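Local coordinates for putative secreted cellulose binding protein (PDB 4OY7) that cleaves the glycosidic bonds of cellulose oxidatively with a copper-dependent lytic polysaccharide monooxygenase domain, the part of the longer secreted protein present here, at residues T42-N54 against C69-Y82. Residues are numbered along the deposited sequence; the frame is centred on the assembly and turned at random.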
# COMPACT_ATOMS: atom_id res chain seq x y z
N THR A 42 16.95 3.70 -0.26
CA THR A 42 16.75 2.53 -1.12
C THR A 42 15.27 2.13 -1.20
O THR A 42 14.78 1.70 -2.25
CB THR A 42 17.61 1.35 -0.61
OG1 THR A 42 18.98 1.73 -0.66
CG2 THR A 42 17.38 0.07 -1.45
N ALA A 43 14.57 2.24 -0.07
CA ALA A 43 13.12 1.98 -0.02
C ALA A 43 12.31 2.83 -0.98
O ALA A 43 11.35 2.35 -1.55
CB ALA A 43 12.58 2.15 1.40
N LEU A 44 12.64 4.11 -1.09
CA LEU A 44 11.93 5.01 -2.00
C LEU A 44 12.32 4.85 -3.46
O LEU A 44 11.49 5.04 -4.36
CB LEU A 44 12.09 6.46 -1.56
CG LEU A 44 11.55 6.73 -0.14
CD1 LEU A 44 11.72 8.20 0.20
CD2 LEU A 44 10.10 6.31 -0.04
N TYR A 45 13.59 4.53 -3.74
CA TYR A 45 13.96 4.22 -5.12
C TYR A 45 13.27 2.93 -5.55
O TYR A 45 12.97 2.77 -6.73
CB TYR A 45 15.46 4.08 -5.27
CG TYR A 45 16.20 5.39 -5.09
CD1 TYR A 45 15.92 6.50 -5.89
CD2 TYR A 45 17.20 5.50 -4.14
CE1 TYR A 45 16.64 7.68 -5.73
CE2 TYR A 45 17.89 6.69 -3.96
CZ TYR A 45 17.62 7.77 -4.76
OH TYR A 45 18.33 8.94 -4.57
N ASN A 46 13.02 2.04 -4.59
CA ASN A 46 12.35 0.75 -4.86
C ASN A 46 10.99 0.67 -4.18
O ASN A 46 10.63 -0.35 -3.66
CB ASN A 46 13.22 -0.39 -4.35
CG ASN A 46 14.50 -0.53 -5.15
OD1 ASN A 46 14.49 -1.08 -6.27
ND2 ASN A 46 15.60 -0.09 -4.57
N TRP A 47 10.25 1.77 -4.24
CA TRP A 47 8.95 1.87 -3.58
C TRP A 47 7.92 0.77 -3.92
O TRP A 47 7.03 0.46 -3.11
CB TRP A 47 8.36 3.25 -3.89
CG TRP A 47 8.17 3.55 -5.36
CD1 TRP A 47 9.05 4.17 -6.20
CD2 TRP A 47 7.01 3.25 -6.16
NE1 TRP A 47 8.51 4.28 -7.46
CE2 TRP A 47 7.26 3.72 -7.45
CE3 TRP A 47 5.79 2.59 -5.90
CZ2 TRP A 47 6.34 3.58 -8.49
CZ3 TRP A 47 4.87 2.48 -6.93
CH2 TRP A 47 5.15 2.97 -8.21
N PHE A 48 8.11 0.16 -5.08
CA PHE A 48 7.26 -0.90 -5.62
C PHE A 48 7.64 -2.30 -5.17
O PHE A 48 6.94 -3.26 -5.48
CB PHE A 48 7.33 -0.83 -7.16
CG PHE A 48 8.73 -0.61 -7.68
CD1 PHE A 48 9.70 -1.61 -7.57
CD2 PHE A 48 9.11 0.62 -8.24
CE1 PHE A 48 11.00 -1.41 -8.02
CE2 PHE A 48 10.40 0.81 -8.69
CZ PHE A 48 11.34 -0.20 -8.57
N ALA A 49 8.74 -2.45 -4.43
CA ALA A 49 9.33 -3.76 -4.22
C ALA A 49 9.03 -4.34 -2.84
O ALA A 49 9.82 -5.10 -2.29
CB ALA A 49 10.84 -3.71 -4.50
N VAL A 50 7.84 -4.02 -2.31
CA VAL A 50 7.44 -4.50 -1.00
C VAL A 50 6.88 -5.93 -1.14
O VAL A 50 5.67 -6.13 -1.26
CB VAL A 50 6.41 -3.57 -0.33
CG1 VAL A 50 6.27 -3.97 1.13
CG2 VAL A 50 6.87 -2.13 -0.39
N LEU A 51 7.77 -6.90 -1.11
CA LEU A 51 7.47 -8.23 -1.57
C LEU A 51 7.99 -9.30 -0.61
O LEU A 51 8.91 -9.07 0.16
CB LEU A 51 8.03 -8.43 -2.99
CG LEU A 51 9.57 -8.47 -3.14
CD1 LEU A 51 10.16 -9.87 -3.00
CD2 LEU A 51 9.94 -7.93 -4.52
N ASP A 52 7.34 -10.45 -0.64
CA ASP A 52 7.82 -11.65 0.06
C ASP A 52 7.80 -12.72 -1.03
O ASP A 52 6.73 -13.08 -1.53
CB ASP A 52 6.90 -12.02 1.22
CG ASP A 52 7.28 -13.34 1.90
OD1 ASP A 52 6.56 -13.69 2.86
OD2 ASP A 52 8.26 -13.99 1.51
N SER A 53 8.99 -13.22 -1.38
CA SER A 53 9.14 -14.29 -2.37
C SER A 53 8.41 -15.59 -2.06
O SER A 53 8.19 -16.40 -2.98
CB SER A 53 10.62 -14.68 -2.54
OG SER A 53 11.38 -13.52 -2.76
N ASN A 54 8.08 -15.82 -0.79
CA ASN A 54 7.54 -17.09 -0.33
C ASN A 54 6.18 -17.01 0.32
O ASN A 54 5.73 -17.98 0.95
CB ASN A 54 8.54 -17.73 0.64
CG ASN A 54 9.83 -18.10 -0.04
OD1 ASN A 54 9.87 -19.03 -0.87
ND2 ASN A 54 10.88 -17.36 0.27
N CYS A 69 2.85 -3.90 6.27
CA CYS A 69 3.25 -2.85 5.33
C CYS A 69 4.67 -2.98 4.80
O CYS A 69 5.06 -2.27 3.87
CB CYS A 69 3.04 -1.44 5.91
SG CYS A 69 1.37 -1.19 6.58
N SER A 70 5.42 -3.92 5.38
CA SER A 70 6.76 -4.25 4.91
C SER A 70 6.85 -5.70 4.46
O SER A 70 7.96 -6.27 4.41
CB SER A 70 7.80 -4.00 6.01
OG SER A 70 7.60 -4.86 7.13
N ALA A 71 5.71 -6.33 4.14
CA ALA A 71 5.72 -7.74 3.71
C ALA A 71 6.37 -8.65 4.74
O ALA A 71 7.14 -9.57 4.41
CB ALA A 71 6.42 -7.88 2.37
N GLY A 72 6.08 -8.41 6.01
CA GLY A 72 6.63 -9.25 7.08
C GLY A 72 8.11 -9.10 7.30
O GLY A 72 8.75 -9.93 7.98
N ASP A 73 8.67 -8.00 6.79
CA ASP A 73 10.11 -7.75 6.80
C ASP A 73 10.91 -8.83 6.10
O ASP A 73 12.06 -9.11 6.43
CB ASP A 73 10.62 -7.49 8.24
CG ASP A 73 10.04 -6.21 8.81
OD1 ASP A 73 10.07 -5.15 8.12
OD2 ASP A 73 9.50 -6.26 9.92
N ARG A 74 10.29 -9.42 5.07
CA ARG A 74 10.92 -10.49 4.28
C ARG A 74 11.37 -10.07 2.88
O ARG A 74 11.82 -10.92 2.12
CB ARG A 74 9.99 -11.70 4.22
CG ARG A 74 9.76 -12.36 5.56
CD ARG A 74 9.04 -13.69 5.37
NE ARG A 74 8.87 -14.41 6.62
CZ ARG A 74 7.76 -14.45 7.38
NH1 ARG A 74 6.62 -13.79 7.07
NH2 ARG A 74 7.79 -15.20 8.48
N SER A 75 11.26 -8.79 2.53
CA SER A 75 11.65 -8.34 1.18
C SER A 75 13.16 -8.21 1.08
O SER A 75 13.87 -8.32 2.08
CB SER A 75 10.99 -6.99 0.84
OG SER A 75 11.81 -5.92 1.24
N PRO A 76 13.66 -7.95 -0.13
CA PRO A 76 15.09 -7.69 -0.30
C PRO A 76 15.59 -6.36 0.30
O PRO A 76 16.80 -6.12 0.26
CB PRO A 76 15.26 -7.62 -1.82
CG PRO A 76 14.01 -8.17 -2.41
CD PRO A 76 12.93 -7.92 -1.41
N TYR A 77 14.68 -5.52 0.78
CA TYR A 77 14.98 -4.17 1.24
C TYR A 77 14.40 -3.92 2.63
O TYR A 77 13.50 -4.63 3.09
CB TYR A 77 14.41 -3.13 0.26
CG TYR A 77 14.86 -3.37 -1.15
CD1 TYR A 77 16.21 -3.22 -1.49
CD2 TYR A 77 13.97 -3.77 -2.13
CE1 TYR A 77 16.64 -3.46 -2.77
CE2 TYR A 77 14.40 -4.06 -3.42
CZ TYR A 77 15.75 -3.87 -3.73
OH TYR A 77 16.20 -4.12 -5.00
N ASP A 78 14.89 -2.86 3.26
CA ASP A 78 14.40 -2.46 4.57
C ASP A 78 13.21 -1.55 4.38
O ASP A 78 13.37 -0.42 3.93
CB ASP A 78 15.51 -1.74 5.35
CG ASP A 78 15.07 -1.31 6.74
OD1 ASP A 78 13.85 -1.33 7.06
OD2 ASP A 78 15.95 -0.95 7.53
N PHE A 79 12.01 -2.07 4.64
CA PHE A 79 10.77 -1.28 4.60
C PHE A 79 10.16 -1.21 5.98
O PHE A 79 9.01 -0.80 6.14
CB PHE A 79 9.73 -1.94 3.66
CG PHE A 79 10.06 -1.82 2.20
CD1 PHE A 79 10.06 -0.59 1.55
CD2 PHE A 79 10.37 -2.96 1.47
CE1 PHE A 79 10.39 -0.50 0.20
CE2 PHE A 79 10.71 -2.88 0.13
CZ PHE A 79 10.71 -1.66 -0.51
N SER A 80 10.95 -1.54 6.99
CA SER A 80 10.45 -1.66 8.36
C SER A 80 9.80 -0.37 8.88
O SER A 80 8.79 -0.43 9.60
CB SER A 80 11.57 -2.13 9.31
OG SER A 80 11.10 -2.35 10.63
N ALA A 81 10.36 0.77 8.50
CA ALA A 81 9.84 2.07 8.96
C ALA A 81 8.42 2.38 8.50
O ALA A 81 7.74 3.18 9.14
CB ALA A 81 10.77 3.22 8.56
N TYR A 82 7.98 1.71 7.44
CA TYR A 82 6.68 1.94 6.83
C TYR A 82 5.59 1.22 7.61
O TYR A 82 4.43 1.41 7.33
CB TYR A 82 6.72 1.60 5.31
CG TYR A 82 7.73 2.51 4.63
CD1 TYR A 82 7.36 3.76 4.18
CD2 TYR A 82 9.07 2.16 4.55
CE1 TYR A 82 8.28 4.62 3.62
CE2 TYR A 82 10.00 3.01 4.00
CZ TYR A 82 9.60 4.26 3.53
OH TYR A 82 10.51 5.16 3.01
O HOH W 1 13.72 -3.85 -6.72
O HOH W 2 5.98 -12.06 5.04
O HOH W 3 11.40 -12.37 -0.06
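In the loop-and-helix region that packs against the beta core of this AA10 monooxygenase domain, Phe79 is pressed into residues 43-50. CG2 of Val50 lies 3.7 Å from the centroid of the Phe79 ring and only 5° off its normal, a CH-pi contact over the ring centre; Val50 places CG1 anti to its backbone N (chi1 -168°), which sends that branch instead to Cys69 O, 3.4 Å away. The rim of the same ring meets backbone oxygen: Phe79 CZ is 3.4 Å from Asn46 O, which lies in the ring plane. Ala43 CB touches both Phe79 CE1 and Tyr82 CE2, and Leu44 CD2 reaches the Tyr82 hydroxyl.

Tyr77 is sandwiched between Pro76 on one face and the Asn46 amide on the other, the amide and ring planes 11° apart. That amide is held in turn: Asn46 ND2 (3.0 Å) and Asn46 N both donate to Thr42 O, from opposite faces of its carbonyl plane, while water 1 joins Asn46 OD1 to Tyr77 OH.

Farther along, Asp52 and Arg74 run side by side, yet their charges stay beyond a salt bridge, Asp52 OD1 being 4.2 Å from Arg74 NH1. Water 2 donates to Asp52 OD1 and Ala71 O and accepts from Arg74 NH1; the Tyr62 hydroxyl is hydrogen-bonded to Asp52 OD1 and Tyr62 O to Arg74 NH1. Leu51 CD1 touches Pro76 CD at 3.7 Å, and the Leu51 side chain also packs on His1, a copper ligand. Backbone hydrogen bonds of Val50 and Asp52 with strand 184-193, together with the Cys69-Cys188 disulfide, tie both segments to the beta-sandwich core characteristic of the AA10 fold.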